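Side-chain contacts in interferon-inducible protein AIM2 (Mus musculus, PDB 4JBM), which senses double-stranded DNA in the cytosol and mediates inflammasome activation that leads to pyroptosis, this chain being its DNA-binding HIN domain: residues A[97-100]-A[101-104]; A[105-108]-A[109-112]; A[151-154]-A[155-158]. All coordinates share one frame; numbering follows the deposited sequence.

Contact 1. Residues A[97-100]-A[101-104]; sequences TPRI and SKLK. With nucleotides of chain D.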
ATOM      1  N   THR A  97       3.571  -7.238  -6.389  1.00 52.28           N
ATOM      2  CA  THR A  97       4.262  -5.963  -6.504  1.00 51.59           C
ATOM      3  C   THR A  97       4.333  -5.551  -7.973  1.00 55.12           C
ATOM      4  O   THR A  97       4.914  -6.266  -8.790  1.00 55.25           O
ATOM      5  CB  THR A  97       5.687  -6.073  -5.964  1.00 43.76           C
ATOM      6  OG1 THR A  97       5.647  -6.423  -4.568  1.00 43.26           O
ATOM      7  CG2 THR A  97       6.444  -4.754  -6.169  1.00 50.27           C
ATOM      8  N   PRO A  98       3.751  -4.395  -8.313  1.00 60.07           N
ATOM      9  CA  PRO A  98       3.705  -3.956  -9.713  1.00 53.26           C
ATOM     10  C   PRO A  98       5.115  -3.729 -10.273  1.00 48.30           C
ATOM     11  O   PRO A  98       6.019  -3.373  -9.517  1.00 46.72           O
ATOM     12  CB  PRO A  98       2.942  -2.625  -9.634  1.00 60.87           C
ATOM     13  CG  PRO A  98       2.162  -2.687  -8.334  1.00 59.42           C
ATOM     14  CD  PRO A  98       3.064  -3.451  -7.409  1.00 61.24           C
ATOM     15  N   ARG A  99       5.301  -3.965 -11.573  1.00 54.04           N
ATOM     16  CA  ARG A  99       6.569  -3.653 -12.238  1.00 57.06           C
ATOM     17  C   ARG A  99       6.727  -2.126 -12.400  1.00 68.99           C
ATOM     18  O   ARG A  99       5.743  -1.390 -12.380  1.00 56.02           O
ATOM     19  CB  ARG A  99       6.656  -4.370 -13.596  1.00 60.08           C
ATOM     20  CG  ARG A  99       6.711  -5.900 -13.509  1.00 65.88           C
ATOM     21  CD  ARG A  99       7.855  -6.372 -12.629  1.00 64.93           C
ATOM     22  NE  ARG A  99       7.416  -6.543 -11.247  1.00 50.99           N
ATOM     23  CZ  ARG A  99       8.227  -6.745 -10.219  1.00 57.42           C
ATOM     24  NH1 ARG A  99       9.542  -6.835 -10.407  1.00 48.38           N
ATOM     25  NH2 ARG A  99       7.718  -6.870  -9.002  1.00 51.14           N
ATOM     26  N   ILE A 100       7.964  -1.651 -12.488  1.00 68.80           N
ATOM     27  CA  ILE A 100       8.235  -0.218 -12.658  1.00 71.63           C
ATOM     28  C   ILE A 100       7.692   0.374 -13.973  1.00 72.02           C
ATOM     29  O   ILE A 100       7.089   1.451 -13.968  1.00 76.97           O
ATOM     30  CB  ILE A 100       9.738   0.061 -12.523  1.00 72.37           C
ATOM     31  CG1 ILE A 100      10.179  -0.232 -11.092  1.00 53.92           C
ATOM     32  CG2 ILE A 100      10.058   1.506 -12.862  1.00 73.81           C
ATOM     33  CD1 ILE A 100      11.677  -0.145 -10.891  1.00 66.05           C
ATOM     34  N   SER A 101       7.892  -0.335 -15.084  1.00 65.60           N
ATOM     35  CA  SER A 101       7.380   0.096 -16.385  1.00 66.92           C
ATOM     36  C   SER A 101       5.859   0.218 -16.390  1.00 88.06           C
ATOM     37  O   SER A 101       5.290   1.031 -17.122  1.00100.99           O
ATOM     38  CB  SER A 101       7.830  -0.869 -17.485  1.00 82.59           C
ATOM     39  OG  SER A 101       7.257  -2.156 -17.313  1.00 94.93           O
ATOM     40  N   LYS A 102       5.200  -0.589 -15.566  1.00 87.05           N
ATOM     41  CA  LYS A 102       3.754  -0.502 -15.443  1.00 72.47           C
ATOM     42  C   LYS A 102       3.407   0.711 -14.593  1.00 75.98           C
ATOM     43  O   LYS A 102       2.483   1.454 -14.908  1.00 94.19           O
ATOM     44  CB  LYS A 102       3.200  -1.780 -14.813  1.00 71.29           C
ATOM     45  CG  LYS A 102       1.676  -1.818 -14.671  1.00 77.31           C
ATOM     46  CD  LYS A 102       1.226  -2.991 -13.781  1.00 88.97           C
ATOM     47  CE  LYS A 102       1.937  -4.306 -14.126  1.00 80.75           C
ATOM     48  NZ  LYS A 102       2.602  -4.935 -12.940  1.00 66.79           N
ATOM     49  N   LEU A 103       4.168   0.920 -13.526  1.00 58.49           N
ATOM     50  CA  LEU A 103       3.903   2.020 -12.611  1.00 59.19           C
ATOM     51  C   LEU A 103       4.061   3.368 -13.310  1.00 82.35           C
ATOM     52  O   LEU A 103       3.385   4.334 -12.955  1.00 89.90           O
ATOM     53  CB  LEU A 103       4.832   1.956 -11.393  1.00 67.12           C
ATOM     54  CG  LEU A 103       4.539   0.905 -10.321  1.00 75.62           C
ATOM     55  CD1 LEU A 103       5.496   1.040  -9.144  1.00 77.14           C
ATOM     56  CD2 LEU A 103       3.102   1.046  -9.849  1.00 76.97           C
ATOM     57  N   LYS A 104       4.948   3.424 -14.303  1.00 82.25           N
ATOM     58  CA  LYS A 104       5.275   4.676 -14.991  1.00 81.27           C
ATOM     59  C   LYS A 104       4.064   5.363 -15.623  1.00 81.73           C
ATOM     60  O   LYS A 104       4.036   6.581 -15.766  1.00 94.85           O
ATOM     61  CB  LYS A 104       6.307   4.425 -16.093  1.00 74.81           C
ATOM     62  CG  LYS A 104       7.693   4.019 -15.627  1.00 84.19           C
ATOM     63  CD  LYS A 104       8.377   5.114 -14.846  1.00 83.53           C
ATOM     64  CE  LYS A 104       9.785   4.700 -14.467  1.00 86.60           C
ATOM     65  NZ  LYS A 104      10.536   4.201 -15.646  1.00 84.11           N
TER
ATOM     66  P    DG D   2       6.096  -9.926  -5.141  1.00 46.62           P
ATOM     67  OP1  DG D   2       6.906  -8.826  -4.567  1.00 51.70           O
ATOM     68  OP2  DG D   2       5.054  -9.662  -6.170  1.00 38.94           O
ATOM     69  O5'  DG D   2       7.118 -10.970  -5.781  1.00 45.53           O
ATOM     70  C5'  DG D   2       8.180 -11.456  -4.985  1.00 47.39           C
ATOM     71  C4'  DG D   2       9.121 -12.280  -5.838  1.00 46.15           C
ATOM     72  O4'  DG D   2       8.518 -13.566  -6.095  1.00 45.50           O
ATOM     73  C3'  DG D   2       9.468 -11.697  -7.197  1.00 45.24           C
ATOM     74  O3'  DG D   2      10.842 -11.989  -7.422  1.00 40.85           O
ATOM     75  C2'  DG D   2       8.506 -12.388  -8.163  1.00 48.71           C
ATOM     76  C1'  DG D   2       8.338 -13.747  -7.489  1.00 41.55           C
ATOM     77  N9   DG D   2       7.036 -14.400  -7.647  1.00 45.09           N
ATOM     78  C8   DG D   2       5.783 -13.890  -7.414  1.00 46.21           C
ATOM     79  N7   DG D   2       4.818 -14.746  -7.638  1.00 39.93           N
ATOM     80  C5   DG D   2       5.485 -15.912  -8.042  1.00 40.04           C
ATOM     81  C6   DG D   2       4.980 -17.188  -8.437  1.00 39.47           C
ATOM     82  O6   DG D   2       3.804 -17.550  -8.495  1.00 42.96           O
ATOM     83  N1   DG D   2       5.989 -18.092  -8.776  1.00 33.46           N
ATOM     84  C2   DG D   2       7.317 -17.763  -8.764  1.00 47.08           C
ATOM     85  N2   DG D   2       8.115 -18.758  -9.133  1.00 33.54           N
ATOM     86  N3   DG D   2       7.820 -16.583  -8.402  1.00 38.37           N
ATOM     87  C4   DG D   2       6.844 -15.704  -8.058  1.00 41.73           C
TER

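Contact 2. Residues A[105-108]-A[109-112]; sequences IQPC and GTIV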
ATOM      1  N   ILE A 105       3.058   4.575 -15.980  1.00 66.45           N
ATOM      2  CA  ILE A 105       1.901   5.083 -16.704  1.00 69.23           C
ATOM      3  C   ILE A 105       0.633   5.135 -15.860  1.00 87.44           C
ATOM      4  O   ILE A 105      -0.481   5.038 -16.382  1.00 99.60           O
ATOM      5  CB  ILE A 105       1.665   4.264 -17.985  1.00 78.91           C
ATOM      6  CG1 ILE A 105       1.340   2.807 -17.634  1.00 77.05           C
ATOM      7  CG2 ILE A 105       2.906   4.309 -18.866  1.00 87.04           C
ATOM      8  CD1 ILE A 105       1.317   1.875 -18.826  1.00 72.83           C
ATOM      9  N   GLN A 106       0.801   5.306 -14.555  1.00 91.71           N
ATOM     10  CA  GLN A 106      -0.345   5.396 -13.665  1.00 92.29           C
ATOM     11  C   GLN A 106      -0.510   6.842 -13.196  1.00 80.11           C
ATOM     12  O   GLN A 106       0.485   7.540 -13.006  1.00 82.44           O
ATOM     13  CB  GLN A 106      -0.140   4.466 -12.468  1.00 90.69           C
ATOM     14  CG  GLN A 106       0.225   3.035 -12.864  1.00 79.03           C
ATOM     15  CD  GLN A 106      -0.900   2.315 -13.562  1.00 84.48           C
ATOM     16  OE1 GLN A 106      -2.045   2.345 -13.116  1.00 91.13           O
ATOM     17  NE2 GLN A 106      -0.585   1.679 -14.682  1.00 77.99           N
ATOM     18  N   PRO A 107      -1.763   7.291 -13.000  1.00 77.93           N
ATOM     19  CA  PRO A 107      -2.058   8.633 -12.473  1.00 91.80           C
ATOM     20  C   PRO A 107      -1.412   8.922 -11.115  1.00 94.80           C
ATOM     21  O   PRO A 107      -1.086   7.995 -10.371  1.00100.83           O
ATOM     22  CB  PRO A 107      -3.590   8.639 -12.331  1.00 89.90           C
ATOM     23  CG  PRO A 107      -4.052   7.249 -12.623  1.00 86.77           C
ATOM     24  CD  PRO A 107      -2.985   6.607 -13.455  1.00 88.98           C
ATOM     25  N   CYS A 108      -1.190  10.198 -10.816  1.00 83.88           N
ATOM     26  CA  CYS A 108      -0.714  10.583  -9.493  1.00 92.86           C
ATOM     27  C   CYS A 108      -1.814  10.230  -8.498  1.00 84.77           C
ATOM     28  O   CYS A 108      -2.997  10.234  -8.843  1.00 82.44           O
ATOM     29  CB  CYS A 108      -0.390  12.084  -9.422  1.00105.96           C
ATOM     30  SG  CYS A 108       0.930  12.634 -10.522  1.00131.69           S
ATOM     31  N   GLY A 109      -1.438   9.926  -7.265  1.00 89.92           N
ATOM     32  CA  GLY A 109      -2.427   9.467  -6.313  1.00 88.34           C
ATOM     33  C   GLY A 109      -2.713   7.970  -6.385  1.00 75.13           C
ATOM     34  O   GLY A 109      -3.318   7.438  -5.457  1.00 74.88           O
ATOM     35  N   THR A 110      -2.313   7.290  -7.468  1.00 75.42           N
ATOM     36  CA  THR A 110      -2.497   5.824  -7.534  1.00 80.98           C
ATOM     37  C   THR A 110      -1.785   5.172  -6.370  1.00 66.34           C
ATOM     38  O   THR A 110      -0.597   5.411  -6.136  1.00 64.77           O
ATOM     39  CB  THR A 110      -1.905   5.153  -8.799  1.00 83.53           C
ATOM     40  OG1 THR A 110      -0.580   5.633  -9.026  1.00 88.77           O
ATOM     41  CG2 THR A 110      -2.771   5.382 -10.014  1.00 81.29           C
ATOM     42  N   ILE A 111      -2.516   4.341  -5.648  1.00 57.89           N
ATOM     43  CA  ILE A 111      -1.932   3.689  -4.492  1.00 77.80           C
ATOM     44  C   ILE A 111      -1.009   2.557  -4.941  1.00 75.61           C
ATOM     45  O   ILE A 111      -1.333   1.788  -5.846  1.00 77.36           O
ATOM     46  CB  ILE A 111      -3.010   3.207  -3.521  1.00 76.89           C
ATOM     47  CG1 ILE A 111      -3.807   4.423  -3.035  1.00 89.13           C
ATOM     48  CG2 ILE A 111      -2.398   2.443  -2.369  1.00 69.36           C
ATOM     49  CD1 ILE A 111      -2.917   5.601  -2.609  1.00 80.82           C
ATOM     50  N   VAL A 112       0.163   2.503  -4.318  1.00 65.79           N
ATOM     51  CA  VAL A 112       1.150   1.487  -4.612  1.00 63.00           C
ATOM     52  C   VAL A 112       1.599   0.847  -3.309  1.00 67.01           C
ATOM     53  O   VAL A 112       1.969   1.547  -2.359  1.00 52.93           O
ATOM     54  CB  VAL A 112       2.367   2.083  -5.345  1.00 73.10           C
ATOM     55  CG1 VAL A 112       3.470   1.033  -5.507  1.00 72.41           C
ATOM     56  CG2 VAL A 112       1.943   2.610  -6.699  1.00 67.95           C
TER

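Contact 3. Residues A[151-154]-A[155-158]; sequences KCEE and GDKI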
ATOM      1  N   LYS A 151      17.628   2.107   8.572  1.00 98.69           N
ATOM      2  CA  LYS A 151      18.807   2.296   7.736  1.00 98.21           C
ATOM      3  C   LYS A 151      18.939   1.205   6.672  1.00100.32           C
ATOM      4  O   LYS A 151      19.100   0.015   6.958  1.00 87.83           O
ATOM      5  CB  LYS A 151      20.046   2.391   8.628  1.00105.56           C
ATOM      6  CG  LYS A 151      20.395   1.128   9.400  1.00108.33           C
ATOM      7  CD  LYS A 151      21.695   1.315  10.164  1.00116.83           C
ATOM      8  CE  LYS A 151      21.532   2.338  11.285  1.00121.35           C
ATOM      9  NZ  LYS A 151      22.797   2.550  12.036  1.00124.00           N
ATOM     10  N   CYS A 152      18.848   1.636   5.423  1.00100.32           N
ATOM     11  CA  CYS A 152      18.857   0.720   4.301  1.00 92.38           C
ATOM     12  C   CYS A 152      20.141   0.856   3.491  1.00 86.70           C
ATOM     13  O   CYS A 152      20.505   1.957   3.088  1.00 78.59           O
ATOM     14  CB  CYS A 152      17.613   0.973   3.447  1.00 94.68           C
ATOM     15  SG  CYS A 152      17.703   0.556   1.708  1.00 74.09           S
ATOM     16  N   GLU A 153      20.822  -0.261   3.257  1.00 89.48           N
ATOM     17  CA  GLU A 153      22.039  -0.266   2.449  1.00 89.82           C
ATOM     18  C   GLU A 153      21.694  -0.780   1.056  1.00 97.11           C
ATOM     19  O   GLU A 153      20.613  -1.334   0.850  1.00101.02           O
ATOM     20  CB  GLU A 153      23.109  -1.159   3.092  1.00 88.44           C
ATOM     21  CG  GLU A 153      23.399  -0.842   4.556  1.00 99.16           C
ATOM     22  CD  GLU A 153      24.075  -1.988   5.284  1.00105.81           C
ATOM     23  OE1 GLU A 153      24.067  -1.994   6.534  1.00108.29           O
ATOM     24  OE2 GLU A 153      24.611  -2.886   4.606  1.00110.75           O
ATOM     25  N   GLU A 154      22.594  -0.589   0.096  1.00 93.92           N
ATOM     26  CA  GLU A 154      22.370  -1.127  -1.241  1.00 90.06           C
ATOM     27  C   GLU A 154      22.263  -2.648  -1.197  1.00 89.39           C
ATOM     28  O   GLU A 154      23.034  -3.312  -0.502  1.00 80.83           O
ATOM     29  CB  GLU A 154      23.493  -0.729  -2.193  1.00 99.08           C
ATOM     30  CG  GLU A 154      23.292  -1.304  -3.585  1.00110.58           C
ATOM     31  CD  GLU A 154      24.545  -1.291  -4.432  1.00122.76           C
ATOM     32  OE1 GLU A 154      25.652  -1.258  -3.854  1.00131.26           O
ATOM     33  OE2 GLU A 154      24.419  -1.319  -5.675  1.00125.65           O
ATOM     34  N   GLY A 155      21.303  -3.194  -1.942  1.00 89.38           N
ATOM     35  CA  GLY A 155      21.072  -4.626  -1.978  1.00 83.55           C
ATOM     36  C   GLY A 155      19.937  -5.015  -1.052  1.00 81.82           C
ATOM     37  O   GLY A 155      19.424  -6.138  -1.098  1.00 67.16           O
ATOM     38  N   ASP A 156      19.523  -4.069  -0.216  1.00 71.01           N
ATOM     39  CA  ASP A 156      18.371  -4.303   0.632  1.00 63.49           C
ATOM     40  C   ASP A 156      17.086  -4.086  -0.155  1.00 53.05           C
ATOM     41  O   ASP A 156      17.104  -3.753  -1.338  1.00 52.33           O
ATOM     42  CB  ASP A 156      18.386  -3.379   1.853  1.00 75.39           C
ATOM     43  CG  ASP A 156      19.526  -3.683   2.810  1.00 88.07           C
ATOM     44  OD1 ASP A 156      19.933  -4.861   2.897  1.00 84.42           O
ATOM     45  OD2 ASP A 156      19.992  -2.745   3.492  1.00 95.76           O
ATOM     46  N   LYS A 157      15.966  -4.259   0.524  1.00 52.03           N
ATOM     47  CA  LYS A 157      14.677  -4.022  -0.082  1.00 58.47           C
ATOM     48  C   LYS A 157      13.874  -3.093   0.805  1.00 55.65           C
ATOM     49  O   LYS A 157      14.122  -2.990   2.010  1.00 62.37           O
ATOM     50  CB  LYS A 157      13.920  -5.333  -0.297  1.00 60.07           C
ATOM     51  CG  LYS A 157      14.609  -6.336  -1.224  1.00 54.56           C
ATOM     52  CD  LYS A 157      13.718  -7.565  -1.422  1.00 55.75           C
ATOM     53  CE  LYS A 157      14.337  -8.565  -2.372  1.00 48.65           C
ATOM     54  NZ  LYS A 157      15.362  -9.369  -1.682  1.00 73.38           N
ATOM     55  N   ILE A 158      12.937  -2.387   0.187  1.00 50.14           N
ATOM     56  CA  ILE A 158      11.986  -1.566   0.909  1.00 54.61           C
ATOM     57  C   ILE A 158      10.584  -2.085   0.640  1.00 52.24           C
ATOM     58  O   ILE A 158      10.213  -2.353  -0.505  1.00 60.77           O
ATOM     59  CB  ILE A 158      12.107  -0.076   0.535  1.00 54.45           C
ATOM     60  CG1 ILE A 158      12.004   0.117  -0.973  1.00 47.44           C
ATOM     61  CG2 ILE A 158      13.423   0.467   1.017  1.00 54.62           C
ATOM     62  CD1 ILE A 158      12.226   1.575  -1.414  1.00 52.73           C
TER

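Contact 1. Residues A[97-100]-A[101-104]
Arg99, which meets Leu103 and Lys102 across this short turn of helix, carries the flat group of the contact, a guanidinium with Thr97 O at its edge and nearly in its plane. Its NH2 donates to Thr97 O over 2.9 Å at 166°, a straight bond on the guanidinium side, although the donor stands above the carbonyl plane of Thr97. Bends at chi2 and chi3 (92°) fold the arginine back along its own chain to reach that carbonyl. Arg99 also packs on a phosphate of the bound DNA, while NH1 makes a long, weak ion pair with Asp134.

Arg99 is also the N-cap of helix 100-103: its O accepts from Leu103 N at 3.0 Å, with a weaker bond from Lys102 N. One residue on, Ile100 O receives Lys104 N at 2.9 Å. At the helix start Ile100 N bonds to Asp134 OD2 and Ser101 N to Thr136 OG1, both later in the same chain. The helix thus sits against strand 127-134 and the turn after it, in the second of the two OB folds that make up a HIN domain.

Leu103 CD2 lies 3.7 Å from Pro98 CB, the two side chains crossing obliquely. Ile100 and Lys104 run side by side in the same direction, with Ile100 CG2 3.6 Å from Lys104 CE; Met139 meets both. Lys102, bent at chi3 and chi4, brings NZ back beside Pro98 CA at 3.5 Å.

At the other end Thr97 grips one phosphate of nucleotide DG2 of chain D with two groups: Thr97 N donates to OP2 at 2.9 Å and 176°, and Thr97 OG1 donates to OP1 at 2.7 Å. The same OG1 is hydrogen-bonded to Leu115 N, which links the phosphate site to strand 111-123.

Contact 2. Residues A[105-108]-A[109-112]
Pro107 and Thr110 face each other with their side chains crossed at about a right angle, the threonine methyl set against the proline ring. Thr110 CG2 comes to 3.5 Å from Pro107 CG, closer than ordinary van der Waals contact, and 3.7 Å from Pro107 CD. A chi1 of 47° puts OG1 between the backbone N and the carbonyl carbon, which turns the hydroxyl toward Pro107 O while CG2 stays over the ring. OG1 donates to Pro107 O at 2.8 Å, arriving nearly along the C=O axis. The same oxygen takes a second bond, from Thr110 N at 3.2 Å, with this donor well above the carbonyl plane.

That backbone bond closes a type II beta turn from Pro107 to Thr110, with Gly109 in the third position at a positive phi of 85°. The turn leads from helix 100-103 into strand 111-123 of the second OB fold, and Gly109 and Thr110 are already hydrogen-bonded through their backbones to Val165 on strand 163-168. Gln106 CB lies 3.7 Å from Thr110 OG1, whereas the amide end of Gln106 reaches back to donate from NE2 to Lys102 O.

Contact 3. Residues A[151-154]-A[155-158]
A type II beta turn from Glu153 to Asp156 delivers the chain into strand 157-160, and the aspartate that ends it also reaches back to the turn's first residue. Asp156 N donates to Glu153 O at 3.1 Å and 153°, the bond that closes the turn. Gly155 occupies the third position with a phi of 98°, as expected for this turn type.

The second link comes from the side chain. With CG beside its own backbone N and anti to the carbonyl carbon (chi1 -67°), Asp156 swings its carboxylate over Glu153, and Glu153 N donates to OD2 at 2.6 Å. The amide meets OD2 on its anti side, out of the carboxylate plane. Glu153 is therefore held at both its N and its O by the same residue.

This close fit puts OD2 only 3.1 Å from Glu153 O, two acceptors side by side. Lys186 NZ forms a salt bridge to OD2, which would offset part of the negative charge, and OD1 accepts from Ala187 N, so both oxygens of the buried carboxylate are engaged. The Glu153 side chain runs at a slant to that of Asp156, its carboxylate plane turned well away from the other; OE1 makes a long, weak ion pair with the same lysine, which would be expected to ease the repulsion between the two acids.

On the inner side the contact becomes apolar. Cys152 SG approaches Asp156 CB at 4.0 Å and Ile158 CG2 at 4.3 Å, and Cys152 and Ile158 both rest on Tyr130. Beyond the turn, Asp156 and Ile158 pair through their backbones with strand 111-123, and Lys157 pairs with strand 181-185. Strand 157-160 thus lies between those two strands, a branch of the curled sheet of this OB fold.

Overall arrangement
All three contacts are local, in the second OB fold, and each meets strand 111-123 differently: contact 1 leans on it, contact 2 runs into it, and contact 3 pairs with it through strand 157-160. Contacts 1 and 2 are consecutive in the chain and touch, Leu103 CD2 lying 3.7 Å from Val112 CG2; contact 3 stands apart, its centre about 19 and 24 Å from theirs. Contact 2 is a surface contact, whereas the other two are partly buried. Contacts 2 and 3 are each built on a type II turn, one reinforced by a neutral hydroxyl, the other by a buried carboxylate. Contact 1 is helical, with phosphate-binding groups at its DNA-facing end.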